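Aldo-keto reductase 2E (Bombyx mori, PDB 3WCZ) reduces 3-dehydroecdysone as an NADP-dependent oxidoreductase of the silkworm and may take part in regulating molting. Local coordinates at residues S154-F160 with P176-I181; T188-V193 with D251-I255. All coordinates share one frame; numbering follows the deposited sequence.

Contact 1: S154-F160 with P176-I181; sequences SIGVSNF and PVINQI. With NAP (NADP nicotinamide-adenine-dinucleotide phosphate), chain B; EDO (1,2-ethanediol), chain F.
Gln180 O accepts a hydrogen bond from Asn159 N (2.9 Å), just past the end of strand 155-158, and lies 2.8 Å from Ser158 OG. The Ser158 hydroxyl stands anti to its own backbone N (chi1 -176°), which also sets OG 2.9 Å from the carboxamide oxygen O7N of NADP; its one proton could serve either acceptor. Asn159 holds the other end of the carboxamide, its OD1 accepting from N7N at 2.9 Å while its ND2 is bonded to Tyr206. Gln180 reaches the same amide with an extended chain, and Asp53 holds its NE2. The two strands belong to one beta-alpha-beta unit of the TIM barrel, strand 152-158, helix 162-170 and strand 178-182, with the cofactor at the C-terminal ends of the parallel strands. Further back the backbones are zipped by Val177 N to Ile155 O, by Gln180 N to Val157 O and by a nearly straight bond from Val157 N to Ile178 O (3.0 Å, 174° at the hydrogen). Val157 and Asn179 share the other face of this ladder, where helix 136-148 brings Trp140 onto Val157. Asn179 ND2 donates to Phe160 O at 2.9 Å, with that oxygen close to the amide plane, and OD1 receives a weak bond from Phe160 N. An alanine in place of Asn179 would probably leave the Phe160 carbonyl without this donor and the turn after the strand freer to move. The same OD1 lies against Val157 CG2 at 3.6 Å, the two side chains crossing at a slant.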
loop_
_atom_site.group_PDB
_atom_site.type_symbol
_atom_site.label_atom_id
_atom_site.label_comp_id
_atom_site.label_asym_id
_atom_site.label_seq_id
_atom_site.Cartn_x
_atom_site.Cartn_y
_atom_site.Cartn_z
ATOM N N SER A 154 -13.870 2.724 -4.934
ATOM C CA SER A 154 -13.782 2.580 -3.478
ATOM C C SER A 154 -12.887 3.662 -2.894
ATOM O O SER A 154 -12.011 4.174 -3.577
ATOM C CB SER A 154 -13.164 1.229 -3.093
ATOM O OG SER A 154 -13.965 0.143 -3.543
ATOM N N ILE A 155 -13.111 3.969 -1.623
ATOM C CA ILE A 155 -12.356 4.981 -0.915
ATOM C C ILE A 155 -11.842 4.437 0.407
ATOM O O ILE A 155 -12.494 3.642 1.074
ATOM C CB ILE A 155 -13.178 6.299 -0.705
ATOM C CG1 ILE A 155 -14.531 6.029 -0.025
ATOM C CG2 ILE A 155 -13.339 7.012 -2.040
ATOM C CD1 ILE A 155 -15.228 7.336 0.329
ATOM N N GLY A 156 -10.627 4.848 0.775
ATOM C CA GLY A 156 -10.045 4.459 2.046
ATOM C C GLY A 156 -9.011 5.460 2.514
ATOM O O GLY A 156 -8.929 6.599 2.015
ATOM N N VAL A 157 -8.242 5.041 3.509
ATOM C CA VAL A 157 -7.272 5.924 4.124
ATOM C C VAL A 157 -5.931 5.224 4.278
ATOM O O VAL A 157 -5.807 4.003 4.054
ATOM C CB VAL A 157 -7.790 6.440 5.503
ATOM C CG1 VAL A 157 -9.062 7.247 5.324
ATOM C CG2 VAL A 157 -7.963 5.283 6.523
ATOM N N SER A 158 -4.927 5.997 4.675
ATOM C CA SER A 158 -3.601 5.452 4.907
ATOM C C SER A 158 -2.999 6.201 6.091
ATOM O O SER A 158 -3.255 7.407 6.277
ATOM C CB SER A 158 -2.771 5.649 3.638
ATOM O OG SER A 158 -1.480 5.071 3.724
ATOM N N ASN A 159 -2.200 5.508 6.886
ATOM C CA ASN A 159 -1.521 6.116 8.021
ATOM C C ASN A 159 -2.494 6.698 9.043
ATOM O O ASN A 159 -2.170 7.659 9.743
ATOM C CB ASN A 159 -0.516 7.175 7.570
ATOM C CG ASN A 159 0.544 6.607 6.681
ATOM O OD1 ASN A 159 0.618 6.872 5.460
ATOM N ND2 ASN A 159 1.394 5.832 7.273
ATOM N N PHE A 160 -3.656 6.072 9.191
ATOM C CA PHE A 160 -4.579 6.445 10.259
ATOM C C PHE A 160 -4.392 5.535 11.469
ATOM O O PHE A 160 -4.339 4.306 11.335
ATOM C CB PHE A 160 -6.055 6.372 9.826
ATOM C CG PHE A 160 -6.547 7.591 9.075
ATOM C CD1 PHE A 160 -5.833 8.118 8.011
ATOM C CD2 PHE A 160 -7.766 8.179 9.401
ATOM C CE1 PHE A 160 -6.307 9.214 7.321
ATOM C CE2 PHE A 160 -8.230 9.298 8.712
ATOM C CZ PHE A 160 -7.522 9.796 7.676
ATOM N N PRO A 176 -14.022 3.657 5.541
ATOM C CA PRO A 176 -13.022 3.289 4.558
ATOM C C PRO A 176 -13.065 1.797 4.271
ATOM O O PRO A 176 -13.357 0.996 5.176
ATOM C CB PRO A 176 -11.709 3.710 5.226
ATOM C CG PRO A 176 -12.015 3.919 6.622
ATOM C CD PRO A 176 -13.431 4.266 6.738
ATOM N N VAL A 177 -12.797 1.409 3.030
ATOM C CA VAL A 177 -12.638 -0.020 2.712
ATOM C C VAL A 177 -11.315 -0.570 3.230
ATOM O O VAL A 177 -11.224 -1.753 3.534
ATOM C CB VAL A 177 -12.709 -0.327 1.200
ATOM C CG1 VAL A 177 -14.096 -0.042 0.647
ATOM C CG2 VAL A 177 -11.647 0.441 0.403
ATOM N N ILE A 178 -10.328 0.322 3.365
ATOM C CA ILE A 178 -8.940 -0.024 3.626
ATOM C C ILE A 178 -8.279 1.046 4.465
ATOM O O ILE A 178 -8.576 2.221 4.310
ATOM C CB ILE A 178 -8.180 -0.183 2.287
ATOM C CG1 ILE A 178 -8.415 -1.617 1.780
ATOM C CG2 ILE A 178 -6.643 0.117 2.421
ATOM C CD1 ILE A 178 -8.119 -1.844 0.351
ATOM N N ASN A 179 -7.370 0.611 5.337
ATOM C CA ASN A 179 -6.363 1.446 5.966
ATOM C C ASN A 179 -5.021 0.887 5.533
ATOM O O ASN A 179 -4.709 -0.280 5.842
ATOM C CB ASN A 179 -6.532 1.484 7.499
ATOM C CG ASN A 179 -5.602 2.493 8.192
ATOM O OD1 ASN A 179 -5.096 3.422 7.572
ATOM N ND2 ASN A 179 -5.463 2.348 9.507
ATOM N N GLN A 180 -4.240 1.696 4.809
ATOM C CA GLN A 180 -2.927 1.266 4.356
ATOM C C GLN A 180 -1.868 1.763 5.333
ATOM O O GLN A 180 -1.696 2.978 5.523
ATOM C CB GLN A 180 -2.658 1.775 2.929
ATOM C CG GLN A 180 -1.256 1.443 2.429
ATOM C CD GLN A 180 -0.902 1.810 0.999
ATOM O OE1 GLN A 180 0.201 2.335 0.763
ATOM N NE2 GLN A 180 -1.777 1.547 0.048
ATOM N N ILE A 181 -1.203 0.819 5.989
ATOM C CA ILE A 181 -0.280 1.138 7.079
ATOM C C ILE A 181 0.972 0.258 6.960
ATOM O O ILE A 181 0.991 -0.743 6.220
ATOM C CB ILE A 181 -0.954 0.949 8.468
ATOM C CG1 ILE A 181 -1.505 -0.457 8.604
ATOM C CG2 ILE A 181 -2.044 1.993 8.636
ATOM C CD1 ILE A 181 -2.003 -0.805 10.023
HETATM P PA NAP B . 9.476 -2.695 0.157
HETATM O O1A NAP B . 8.562 -3.331 -0.805
HETATM O O2A NAP B . 9.300 -2.769 1.595
HETATM O O5B NAP B . 10.980 -2.985 -0.144
HETATM C C5B NAP B . 11.504 -2.840 -1.429
HETATM C C4B NAP B . 12.960 -3.265 -1.558
HETATM O O4B NAP B . 13.051 -4.699 -1.453
HETATM C C3B NAP B . 13.654 -2.872 -2.804
HETATM O O3B NAP B . 14.976 -2.538 -2.454
HETATM C C2B NAP B . 13.585 -4.077 -3.613
HETATM O O2B NAP B . 14.595 -4.178 -4.597
HETATM C C1B NAP B . 13.704 -5.185 -2.600
HETATM N N9A NAP B . 13.061 -6.441 -2.925
HETATM C C8A NAP B . 11.850 -6.579 -3.503
HETATM N N7A NAP B . 11.485 -7.843 -3.560
HETATM C C5A NAP B . 12.496 -8.585 -3.007
HETATM C C6A NAP B . 12.681 -9.954 -2.793
HETATM N N6A NAP B . 11.769 -10.940 -3.181
HETATM N N1A NAP B . 13.832 -10.321 -2.204
HETATM C C2A NAP B . 14.735 -9.416 -1.827
HETATM N N3A NAP B . 14.588 -8.092 -2.004
HETATM C C4A NAP B . 13.453 -7.678 -2.587
HETATM O O3 NAP B . 9.509 -1.129 -0.257
HETATM P PN NAP B . 8.708 0.216 0.040
HETATM O O1N NAP B . 8.795 0.992 -1.223
HETATM O O2N NAP B . 9.248 0.803 1.296
HETATM O O5D NAP B . 7.201 -0.192 0.340
HETATM C C5D NAP B . 6.426 -0.826 -0.622
HETATM C C4D NAP B . 5.312 0.027 -1.244
HETATM O O4D NAP B . 4.351 0.404 -0.275
HETATM C C3D NAP B . 5.763 1.334 -1.813
HETATM O O3D NAP B . 6.497 1.186 -3.011
HETATM C C2D NAP B . 4.511 2.049 -1.928
HETATM O O2D NAP B . 3.755 1.564 -3.002
HETATM C C1D NAP B . 3.861 1.709 -0.605
HETATM N N1N NAP B . 4.093 2.597 0.540
HETATM C C2N NAP B . 3.106 3.397 0.984
HETATM C C3N NAP B . 3.318 4.214 2.066
HETATM C C7N NAP B . 2.167 5.027 2.523
HETATM O O7N NAP B . 0.978 4.719 2.264
HETATM N N7N NAP B . 2.453 6.045 3.360
HETATM C C4N NAP B . 4.580 4.292 2.686
HETATM C C5N NAP B . 5.598 3.444 2.230
HETATM C C6N NAP B . 5.305 2.614 1.156
HETATM P P2B NAP B . 14.267 -4.406 -6.149
HETATM O O1X NAP B . 15.658 -4.361 -6.812
HETATM O O2X NAP B . 13.671 -5.738 -6.294
HETATM O O3X NAP B . 13.371 -3.276 -6.588
HETATM C C1 EDO F . -0.639 3.856 12.109
HETATM O O1 EDO F . 0.605 3.264 12.520
HETATM C C2 EDO F . -0.401 5.254 11.626
HETATM O O2 EDO F . 0.634 5.286 10.631
#

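Contact 2: T188-V193 with D251-I255; sequences TQEPLV and DRGLI. With EDO (1,2-ethanediol), chain F.
Arg252 reaches the turn just before helix 190-198 with the end of its guanidinium, NH1 and NH2 both donating to the single carbonyl oxygen Thr188 O, each at 2.9 Å. The acceptor sits only 5° out of the guanidinium plane, and the NH1 bond falls on a lone pair in the carbonyl plane, whereas NH2 comes from a donor position tilted away from it. A bend at chi3 (58°) in an otherwise extended chain turns the group to this side. Glu190 CG rests over one guanidinium face, 3.7 Å from NH2, its side chain crossing that of Arg252 at about a right angle. The Glu190 carboxylate is held elsewhere: OE2 accepts a hydrogen bond from Thr188 OG1 at 2.7 Å on its anti lone pair. One water bridges Arg252 NH2 and Glu190 O, and Tyr248 is a further partner of NH1, so several bonds fix the rotation of the guanidinium. In barrel terms Arg252, just after helix 241-251, is bonded to the turn that leads into helix 190-198, with Gln189 at the N-cap position. Gly253 then takes positive phi and closes a Schellman motif, turning the chain toward the last barrel strand, 255-256. At Leu254 the contact becomes apolar, CD2 packing at 3.7 Å against Val193 CG1. Val193 CG2 lies equally near Arg252 NH2, so one valine meets both residues, and Val183 from a neighbouring loop touches both as well.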
loop_
_atom_site.group_PDB
_atom_site.type_symbol
_atom_site.label_atom_id
_atom_site.label_comp_id
_atom_site.label_asym_id
_atom_site.label_seq_id
_atom_site.Cartn_x
_atom_site.Cartn_y
_atom_site.Cartn_z
ATOM N N THR A 188 4.882 -4.525 13.623
ATOM C CA THR A 188 3.845 -5.487 13.302
ATOM C C THR A 188 2.407 -4.946 13.442
ATOM O O THR A 188 1.454 -5.549 12.929
ATOM C CB THR A 188 3.988 -6.739 14.154
ATOM O OG1 THR A 188 3.928 -6.367 15.530
ATOM C CG2 THR A 188 5.288 -7.456 13.881
ATOM N N GLN A 189 2.260 -3.830 14.155
ATOM C CA GLN A 189 0.975 -3.141 14.334
ATOM C C GLN A 189 -0.167 -4.090 14.661
ATOM O O GLN A 189 -1.271 -3.995 14.083
ATOM C CB GLN A 189 0.607 -2.264 13.118
ATOM C CG GLN A 189 1.715 -1.297 12.730
ATOM C CD GLN A 189 1.219 0.052 12.293
ATOM O OE1 GLN A 189 0.409 0.692 12.987
ATOM N NE2 GLN A 189 1.724 0.529 11.193
ATOM N N GLU A 190 0.031 -4.983 15.629
ATOM C CA GLU A 190 -0.984 -5.985 15.894
ATOM C C GLU A 190 -2.307 -5.395 16.391
ATOM O O GLU A 190 -3.369 -5.744 15.883
ATOM C CB GLU A 190 -0.432 -7.098 16.790
ATOM C CG GLU A 190 0.638 -7.921 16.023
ATOM C CD GLU A 190 1.623 -8.668 16.922
ATOM O OE1 GLU A 190 1.150 -9.475 17.708
ATOM O OE2 GLU A 190 2.860 -8.442 16.864
ATOM N N PRO A 191 -2.269 -4.494 17.376
ATOM C CA PRO A 191 -3.546 -3.942 17.830
ATOM C C PRO A 191 -4.273 -3.136 16.752
ATOM O O PRO A 191 -5.480 -3.255 16.648
ATOM C CB PRO A 191 -3.145 -3.092 19.043
ATOM C CG PRO A 191 -1.883 -3.762 19.555
ATOM C CD PRO A 191 -1.181 -4.195 18.317
ATOM N N LEU A 192 -3.559 -2.350 15.952
ATOM C CA LEU A 192 -4.240 -1.540 14.951
ATOM C C LEU A 192 -4.828 -2.417 13.863
ATOM O O LEU A 192 -5.939 -2.170 13.409
ATOM C CB LEU A 192 -3.292 -0.496 14.346
ATOM C CG LEU A 192 -3.926 0.429 13.289
ATOM C CD1 LEU A 192 -5.188 1.108 13.789
ATOM C CD2 LEU A 192 -2.924 1.472 12.806
ATOM N N VAL A 193 -4.098 -3.437 13.439
ATOM C CA VAL A 193 -4.646 -4.374 12.462
ATOM C C VAL A 193 -5.919 -5.030 12.993
ATOM O O VAL A 193 -6.946 -5.092 12.308
ATOM C CB VAL A 193 -3.610 -5.418 12.043
ATOM C CG1 VAL A 193 -4.256 -6.543 11.289
ATOM C CG2 VAL A 193 -2.534 -4.770 11.214
ATOM N N ASP A 251 -1.028 -14.306 5.714
ATOM C CA ASP A 251 -1.621 -15.114 6.771
ATOM C C ASP A 251 -2.183 -14.319 7.935
ATOM O O ASP A 251 -3.003 -14.832 8.713
ATOM C CB ASP A 251 -0.602 -16.154 7.271
ATOM C CG ASP A 251 -0.542 -17.382 6.384
ATOM O OD1 ASP A 251 -1.613 -17.902 6.041
ATOM O OD2 ASP A 251 0.579 -17.770 5.974
ATOM N N ARG A 252 -1.794 -13.050 8.031
ATOM C CA ARG A 252 -2.422 -12.116 8.954
ATOM C C ARG A 252 -3.632 -11.418 8.326
ATOM O O ARG A 252 -4.209 -10.524 8.949
ATOM C CB ARG A 252 -1.409 -11.115 9.492
ATOM C CG ARG A 252 -0.442 -11.758 10.486
ATOM C CD ARG A 252 0.487 -10.736 11.084
ATOM N NE ARG A 252 -0.260 -9.690 11.761
ATOM C CZ ARG A 252 0.212 -8.491 12.032
ATOM N NH1 ARG A 252 1.445 -8.176 11.729
ATOM N NH2 ARG A 252 -0.571 -7.583 12.582
ATOM N N GLY A 253 -4.009 -11.810 7.111
ATOM C CA GLY A 253 -5.170 -11.265 6.423
ATOM C C GLY A 253 -4.927 -9.934 5.752
ATOM O O GLY A 253 -5.883 -9.196 5.501
ATOM N N LEU A 254 -3.676 -9.608 5.469
ATOM C CA LEU A 254 -3.266 -8.307 4.942
ATOM C C LEU A 254 -2.980 -8.399 3.451
ATOM O O LEU A 254 -2.789 -9.493 2.895
ATOM C CB LEU A 254 -2.015 -7.828 5.681
ATOM C CG LEU A 254 -2.063 -7.983 7.200
ATOM C CD1 LEU A 254 -0.768 -7.505 7.834
ATOM C CD2 LEU A 254 -3.250 -7.260 7.784
ATOM N N ILE A 255 -2.964 -7.228 2.812
ATOM C CA ILE A 255 -2.665 -7.060 1.402
ATOM C C ILE A 255 -1.278 -6.428 1.311
ATOM O O ILE A 255 -1.146 -5.216 1.458
ATOM C CB ILE A 255 -3.716 -6.151 0.743
ATOM C CG1 ILE A 255 -5.104 -6.802 0.839
ATOM C CG2 ILE A 255 -3.328 -5.825 -0.687
ATOM C CD1 ILE A 255 -6.264 -5.788 0.634
HETATM C C1 EDO F . -0.639 3.856 12.109
HETATM O O1 EDO F . 0.605 3.264 12.520
HETATM C C2 EDO F . -0.401 5.254 11.626
HETATM O O2 EDO F . 0.634 5.286 10.631
HETATM O O HOH W 1 -3.197 -8.095 14.371
#

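In the fold
Contact 1 and contact 2 have centres 13 Å apart and follow one another along the chain: strand 178-182 ends the first, and the chain then runs on to the turn and helix 190-198 of the second. They meet directly where Leu192 CD2 packs 3.5 Å from Phe160 O and 3.7 Å from Ile181 CD1. One ethanediol, probably from the crystallisation liquor, also touches both, bonded to Gln189 OE1 and weakly to Asn159 ND2. Contact 1 meets the nicotinamide end of the cofactor, and there the side chain of Gln180 lies about 5 Å from that of Tyr58, the probable proton donor. Contact 2 is set back, the Gln189 side chain about 10 Å from NADP.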